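Biphenyl 2,3-Dioxygenase Beta Subunit (Sphingobium yanoikuyae, PDB 2GBW) is probably the non-catalytic partner of the alpha subunit in a bacterial ring-hydroxylating dioxygenase that adds molecular oxygen to aromatic rings such as biphenyl. Local coordinates at residues Ile6-Pro10 / Asp11-Asp15; Thr29-Tyr32 / Arg33-Leu36; Tyr20-Glu23 / Val24-Phe27. All blocks are in the same frame, centred on the assembly; numbering follows the deposited sequence. Where two conformers were deposited one is given.

Contact 1 of 3, residues Ile6-Pro10 / Asp11-Asp15; sequences IPVTP and DVHYD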
# COMPACT_ATOMS: atom_id res chain seq x y z
N ILE B 6 -42.99 -1.45 4.22
CA ILE B 6 -43.19 -2.72 4.94
C ILE B 6 -42.02 -3.72 4.79
O ILE B 6 -41.84 -4.29 3.72
CB ILE B 6 -44.47 -3.43 4.45
CG1 ILE B 6 -45.67 -2.47 4.38
CG2 ILE B 6 -44.80 -4.66 5.32
CD1 ILE B 6 -45.73 -1.47 5.51
N PRO B 7 -41.24 -3.97 5.87
CA PRO B 7 -40.23 -5.02 5.75
C PRO B 7 -40.82 -6.38 5.50
O PRO B 7 -41.97 -6.67 5.90
CB PRO B 7 -39.54 -5.01 7.11
CG PRO B 7 -39.75 -3.56 7.58
CD PRO B 7 -41.19 -3.36 7.21
N VAL B 8 -40.02 -7.23 4.86
CA VAL B 8 -40.50 -8.58 4.52
C VAL B 8 -40.56 -9.48 5.75
O VAL B 8 -39.95 -9.21 6.80
CB VAL B 8 -39.62 -9.24 3.45
CG1 VAL B 8 -39.69 -8.43 2.14
CG2 VAL B 8 -38.19 -9.41 3.97
N THR B 9 -41.34 -10.54 5.63
CA THR B 9 -41.36 -11.54 6.68
C THR B 9 -40.00 -12.25 6.73
O THR B 9 -39.24 -12.23 5.73
CB THR B 9 -42.44 -12.59 6.47
OG1 THR B 9 -42.01 -13.48 5.42
CG2 THR B 9 -43.81 -11.93 6.15
N PRO B 10 -39.66 -12.87 7.88
CA PRO B 10 -38.42 -13.65 7.97
C PRO B 10 -38.29 -14.75 6.90
O PRO B 10 -37.18 -14.94 6.37
CB PRO B 10 -38.50 -14.26 9.38
CG PRO B 10 -39.32 -13.23 10.16
CD PRO B 10 -40.41 -12.90 9.15
N ASP B 11 -39.39 -15.45 6.58
CA ASP B 11 -39.33 -16.50 5.55
C ASP B 11 -39.00 -15.90 4.17
O ASP B 11 -38.19 -16.48 3.43
CB ASP B 11 -40.60 -17.34 5.52
CG ASP B 11 -40.71 -18.28 6.72
OD1 ASP B 11 -39.72 -18.58 7.42
OD2 ASP B 11 -41.84 -18.73 7.00
N VAL B 12 -39.59 -14.75 3.84
CA VAL B 12 -39.28 -14.13 2.56
C VAL B 12 -37.88 -13.59 2.60
O VAL B 12 -37.13 -13.73 1.63
CB VAL B 12 -40.27 -13.02 2.18
CG1 VAL B 12 -39.72 -12.22 0.94
CG2 VAL B 12 -41.63 -13.67 1.93
N HIS B 13 -37.48 -13.00 3.73
CA HIS B 13 -36.10 -12.61 3.89
C HIS B 13 -35.09 -13.75 3.60
O HIS B 13 -34.11 -13.54 2.89
CB HIS B 13 -35.80 -12.13 5.31
CG HIS B 13 -34.44 -11.53 5.43
ND1 HIS B 13 -33.30 -12.28 5.69
CD2 HIS B 13 -34.01 -10.25 5.25
CE1 HIS B 13 -32.25 -11.46 5.71
NE2 HIS B 13 -32.66 -10.24 5.47
N TYR B 14 -35.33 -14.92 4.18
CA TYR B 14 -34.46 -16.07 3.95
C TYR B 14 -34.38 -16.39 2.47
O TYR B 14 -33.29 -16.60 1.89
CB TYR B 14 -35.00 -17.33 4.68
CG TYR B 14 -34.09 -18.49 4.36
CD1 TYR B 14 -32.96 -18.73 5.14
CD2 TYR B 14 -34.31 -19.31 3.24
CE1 TYR B 14 -32.11 -19.77 4.86
CE2 TYR B 14 -33.46 -20.37 2.94
CZ TYR B 14 -32.35 -20.59 3.75
OH TYR B 14 -31.43 -21.60 3.50
N ASP B 15 -35.52 -16.36 1.81
CA ASP B 15 -35.54 -16.72 0.38
C ASP B 15 -34.76 -15.74 -0.49
O ASP B 15 -34.10 -16.13 -1.45
CB ASP B 15 -36.98 -16.81 -0.06
CG ASP B 15 -37.65 -18.06 0.44
OD1 ASP B 15 -36.99 -19.01 0.93
OD2 ASP B 15 -38.87 -18.11 0.30
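Thr9 OG1 accepts the amide of Val12 in the N-cap bond, N to OG1 3.2 Å with an N-H...O angle of 165°, and the Thr9 carbonyl O takes the amide of His13, N to O 2.8 Å. Chi1 of 74° sets OG1 between the backbone N and the carbonyl carbon, which turns the hydroxyl to the helix end; there it also meets a methyl, Val12 CG2 to Thr9 OG1 3.5 Å. One residue on, Pro10 O receives Tyr14 N at 2.9 Å. Val8 packs against the first turn: its CB lies 3.9 Å from Val12 CG1, the two side chains crossing at about a right angle, while Val8 CG2 reaches His13 CB at 3.9 Å, near the plane of the imidazole at its edge. Further out, backbone bonds pair Ile6 with Glu110 and Val8 with Ala108 of strand 98-112, and His13 NE2 is bonded to Val106 O. The His13 ring meets Tyr14 of the second subunit edge-to-face. A threonine N-cap followed by proline in the first helical turn is a classic helix start, here carrying the chain from strand 6-7, outermost in this chain's sheet, into helix 10-28.

Contact 2 of 3, residues Thr29-Tyr32 / Arg33-Leu36; sequences TGQY and REWL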
# COMPACT_ATOMS: atom_id res chain seq x y z
N THR B 29 -18.19 -18.77 -10.16
CA THR B 29 -17.91 -19.98 -10.94
C THR B 29 -18.01 -19.74 -12.44
O THR B 29 -17.88 -20.69 -13.21
CB THR B 29 -18.83 -21.16 -10.54
OG1 THR B 29 -20.22 -20.84 -10.67
CG2 THR B 29 -18.56 -21.64 -9.11
N GLY B 30 -18.27 -18.51 -12.85
CA GLY B 30 -18.36 -18.16 -14.24
C GLY B 30 -19.59 -18.64 -14.97
O GLY B 30 -19.55 -18.75 -16.18
N GLN B 31 -20.67 -18.94 -14.24
CA GLN B 31 -21.93 -19.37 -14.85
C GLN B 31 -22.83 -18.18 -15.24
O GLN B 31 -24.00 -18.10 -14.85
CB GLN B 31 -22.70 -20.34 -13.92
CG GLN B 31 -21.88 -21.56 -13.56
CD GLN B 31 -22.60 -22.54 -12.75
OE1 GLN B 31 -23.55 -23.22 -13.25
NE2 GLN B 31 -22.16 -22.71 -11.48
N TYR B 32 -22.32 -17.32 -16.11
CA TYR B 32 -23.00 -16.09 -16.46
C TYR B 32 -24.27 -16.27 -17.29
O TYR B 32 -25.22 -15.52 -17.16
CB TYR B 32 -22.03 -15.13 -17.14
CG TYR B 32 -20.87 -14.77 -16.25
CD1 TYR B 32 -21.10 -14.15 -15.04
CD2 TYR B 32 -19.57 -15.07 -16.59
CE1 TYR B 32 -20.08 -13.81 -14.22
CE2 TYR B 32 -18.54 -14.73 -15.75
CZ TYR B 32 -18.81 -14.10 -14.57
OH TYR B 32 -17.82 -13.75 -13.70
N ARG B 33 -24.27 -17.26 -18.17
CA ARG B 33 -25.43 -17.51 -19.00
C ARG B 33 -26.60 -18.01 -18.17
O ARG B 33 -27.73 -17.58 -18.35
CB ARG B 33 -25.08 -18.54 -20.06
CG ARG B 33 -24.29 -17.98 -21.21
CD ARG B 33 -23.78 -19.10 -22.08
NE ARG B 33 -23.36 -18.62 -23.38
CZ ARG B 33 -22.48 -19.25 -24.14
NH1 ARG B 33 -21.94 -20.38 -23.70
NH2 ARG B 33 -22.13 -18.76 -25.31
N GLU B 34 -26.30 -18.93 -17.27
CA GLU B 34 -27.27 -19.42 -16.33
C GLU B 34 -27.83 -18.30 -15.44
O GLU B 34 -29.01 -18.27 -15.15
CB GLU B 34 -26.62 -20.52 -15.50
CG GLU B 34 -26.31 -21.77 -16.31
CD GLU B 34 -24.86 -21.88 -16.79
OE1 GLU B 34 -24.23 -20.86 -17.14
OE2 GLU B 34 -24.37 -23.03 -16.83
N TRP B 35 -26.96 -17.38 -15.04
CA TRP B 35 -27.37 -16.18 -14.33
C TRP B 35 -28.35 -15.34 -15.13
O TRP B 35 -29.43 -15.00 -14.67
CB TRP B 35 -26.15 -15.35 -13.93
CG TRP B 35 -26.46 -14.03 -13.33
CD1 TRP B 35 -27.01 -13.81 -12.11
CD2 TRP B 35 -26.22 -12.74 -13.90
NE1 TRP B 35 -27.15 -12.47 -11.89
CE2 TRP B 35 -26.67 -11.79 -12.97
CE3 TRP B 35 -25.67 -12.30 -15.10
CZ2 TRP B 35 -26.58 -10.43 -13.21
CZ3 TRP B 35 -25.59 -10.96 -15.34
CH2 TRP B 35 -26.04 -10.03 -14.40
N LEU B 36 -27.94 -14.98 -16.35
CA LEU B 36 -28.80 -14.16 -17.22
C LEU B 36 -30.19 -14.77 -17.46
O LEU B 36 -31.18 -14.04 -17.48
CB LEU B 36 -28.10 -13.93 -18.55
CG LEU B 36 -28.46 -12.67 -19.34
CD1 LEU B 36 -28.29 -11.41 -18.48
CD2 LEU B 36 -27.61 -12.64 -20.58
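Gln31 O is the acceptor for Trp35 N, 3.1 Å away, and Tyr32 O is the acceptor for Leu36 N at 2.9 Å with an N-H...O angle of 169°. These two bonds close the first turn of helix 32-38. Tyr32 O also lies in the plane of the indole at its edge, with Trp35 CE3 3.8 Å from it. Beside them Glu34 folds back at chi2 (98°), which brings its OE1 to 3.6 Å from Gln31 CB; the amide of Gln31 and this carboxylate stand 81° apart. The NE2 end of the amide donates to Thr29 OG1 at 2.8 Å, and that oxygen lies in the amide plane. Thr29 OG1 is bonded to Arg25 O, at the end of the preceding helix. Other donors have partners outside the two segments: Arg33 N is bonded to Tyr86 OH, the Arg33 guanidinium forms a salt bridge with Glu83, and the buried Trp35 gives NE1 to Glu23. Gly30, with positive phi, ends helix 10-28; Gln31 centres an inverse gamma turn, Tyr32 N making a weak bond to Gly30 O, and begins helix 32-38: a Schellman motif running straight into a new N-cap, the tight link between the two helices.

Contact 3 of 3, residues Tyr20-Glu23 / Val24-Phe27; sequences YRAE and VRMF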
# COMPACT_ATOMS: atom_id res chain seq x y z
N TYR B 20 -29.65 -14.45 -3.44
CA TYR B 20 -28.40 -13.71 -3.54
C TYR B 20 -27.17 -14.61 -3.39
O TYR B 20 -26.19 -14.42 -4.10
CB TYR B 20 -28.37 -12.57 -2.52
CG TYR B 20 -29.09 -11.30 -2.93
CD1 TYR B 20 -29.45 -11.07 -4.24
CD2 TYR B 20 -29.38 -10.33 -1.99
CE1 TYR B 20 -30.10 -9.89 -4.61
CE2 TYR B 20 -30.02 -9.16 -2.35
CZ TYR B 20 -30.38 -8.95 -3.66
OH TYR B 20 -31.01 -7.79 -4.00
N ARG B 21 -27.20 -15.58 -2.48
CA ARG B 21 -26.06 -16.53 -2.31
C ARG B 21 -25.85 -17.35 -3.56
O ARG B 21 -24.71 -17.55 -4.00
CB ARG B 21 -26.30 -17.42 -1.07
CG ARG B 21 -26.07 -16.70 0.25
CD ARG B 21 -26.11 -17.68 1.46
NE ARG B 21 -27.39 -18.34 1.69
CZ ARG B 21 -28.29 -17.96 2.59
NH1 ARG B 21 -28.08 -16.89 3.34
NH2 ARG B 21 -29.41 -18.64 2.75
N ALA B 22 -26.96 -17.76 -4.21
CA ALA B 22 -26.86 -18.54 -5.47
C ALA B 22 -26.31 -17.69 -6.59
O ALA B 22 -25.51 -18.19 -7.42
CB ALA B 22 -28.24 -19.23 -5.82
N GLU B 23 -26.72 -16.43 -6.61
CA GLU B 23 -26.23 -15.46 -7.56
C GLU B 23 -24.71 -15.31 -7.45
O GLU B 23 -23.99 -15.46 -8.41
CB GLU B 23 -26.91 -14.12 -7.34
CG GLU B 23 -26.49 -13.03 -8.28
CD GLU B 23 -27.41 -11.83 -8.24
OE1 GLU B 23 -27.58 -11.26 -7.16
OE2 GLU B 23 -27.98 -11.48 -9.28
N VAL B 24 -24.25 -15.02 -6.24
CA VAL B 24 -22.83 -14.97 -5.96
C VAL B 24 -22.09 -16.21 -6.45
O VAL B 24 -21.04 -16.12 -7.06
CB VAL B 24 -22.55 -14.71 -4.48
CG1 VAL B 24 -21.12 -15.03 -4.15
CG2 VAL B 24 -22.86 -13.29 -4.14
N ARG B 25 -22.67 -17.38 -6.21
CA ARG B 25 -22.03 -18.62 -6.64
C ARG B 25 -21.90 -18.67 -8.16
O ARG B 25 -20.89 -19.14 -8.68
CB ARG B 25 -22.78 -19.84 -6.10
CG ARG B 25 -21.98 -21.12 -6.07
CD ARG B 25 -22.83 -22.27 -5.51
NE ARG B 25 -23.70 -22.85 -6.53
CZ ARG B 25 -25.02 -22.98 -6.44
NH1 ARG B 25 -25.68 -22.58 -5.36
NH2 ARG B 25 -25.69 -23.50 -7.44
N MET B 26 -22.92 -18.20 -8.87
CA MET B 26 -22.85 -18.18 -10.25
C MET B 26 -21.77 -17.22 -10.79
O MET B 26 -21.00 -17.65 -11.62
CB MET B 26 -24.19 -17.71 -10.83
CG MET B 26 -25.37 -18.56 -10.48
SD MET B 26 -25.43 -20.12 -11.33
CE MET B 26 -24.54 -21.23 -10.23
N PHE B 27 -21.59 -16.07 -10.16
CA PHE B 27 -20.52 -15.15 -10.53
C PHE B 27 -19.14 -15.75 -10.31
O PHE B 27 -18.26 -15.63 -11.16
CB PHE B 27 -20.63 -13.86 -9.72
CG PHE B 27 -21.84 -13.03 -10.03
CD1 PHE B 27 -22.49 -13.14 -11.23
CD2 PHE B 27 -22.33 -12.14 -9.10
CE1 PHE B 27 -23.59 -12.38 -11.50
CE2 PHE B 27 -23.42 -11.37 -9.37
CZ PHE B 27 -24.05 -11.49 -10.57
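Four successive i to i+4 bonds make Tyr20-Glu23 and Val24-Phe27 one unbroken stretch of alpha-helix, lying against the curved sheet of an NTF2-like fold. Val24 N donates to Tyr20 O in an almost straight bond, 179° at the hydrogen, and Val24 CG2 lies 3.5 Å from that same oxygen, the side chain packing on Tyr101 and Val103 of strand 98-112. Arg25 N bonds to Arg21 O at 3.0 Å; the Arg25 side chain, bent at chi3 (82°), passes Ala22 with NH1 4.2 Å from Ala22 CB and forms a salt bridge with Glu107 of the third subunit. Met26 N is bonded to Ala22 O. Phe27 N donates to Glu23 O at 3.0 Å, and this oxygen also sits over one face of the Phe27 ring, toward its rim. The extended Glu23 side chain runs beside the ring, pointing the same way, while its buried carboxylate is held by Trp35 NE1 and by a salt bridge to Arg156. Replacing Phe27 by alanine removes the ring, which is likely to open a gap beside CG of Glu23 and leave Trp35 without this edge-to-face partner. With CG of Glu23 anti to N (chi1 -179°), that atom comes 3.7 Å from Phe27 CE2.

Overall arrangement
From the N terminus, contact 1 turns the chain from strand 6-7, outermost in this chain's sheet, into helix 10-28; contact 3 (20-23 with 24-27) lies within the later turns of that helix and closes no loop; contact 2 (29-32 with 33-36) closes the short loop into helix 32-38. They run in series; none nests or crosses. Contacts 1 and 3 share a helix, their centres about 19 Å apart, and touch where Tyr14 CE1 packs 3.6 Å from Arg21 NH2. Contacts 3 and 2 are closer, about 9 Å between centres: Gln31 N lies 2.9 Å from Met26 O, a probable hydrogen bond, and the Trp35 and Phe27 rings tie the two helices. Contacts 1 and 2 do not touch.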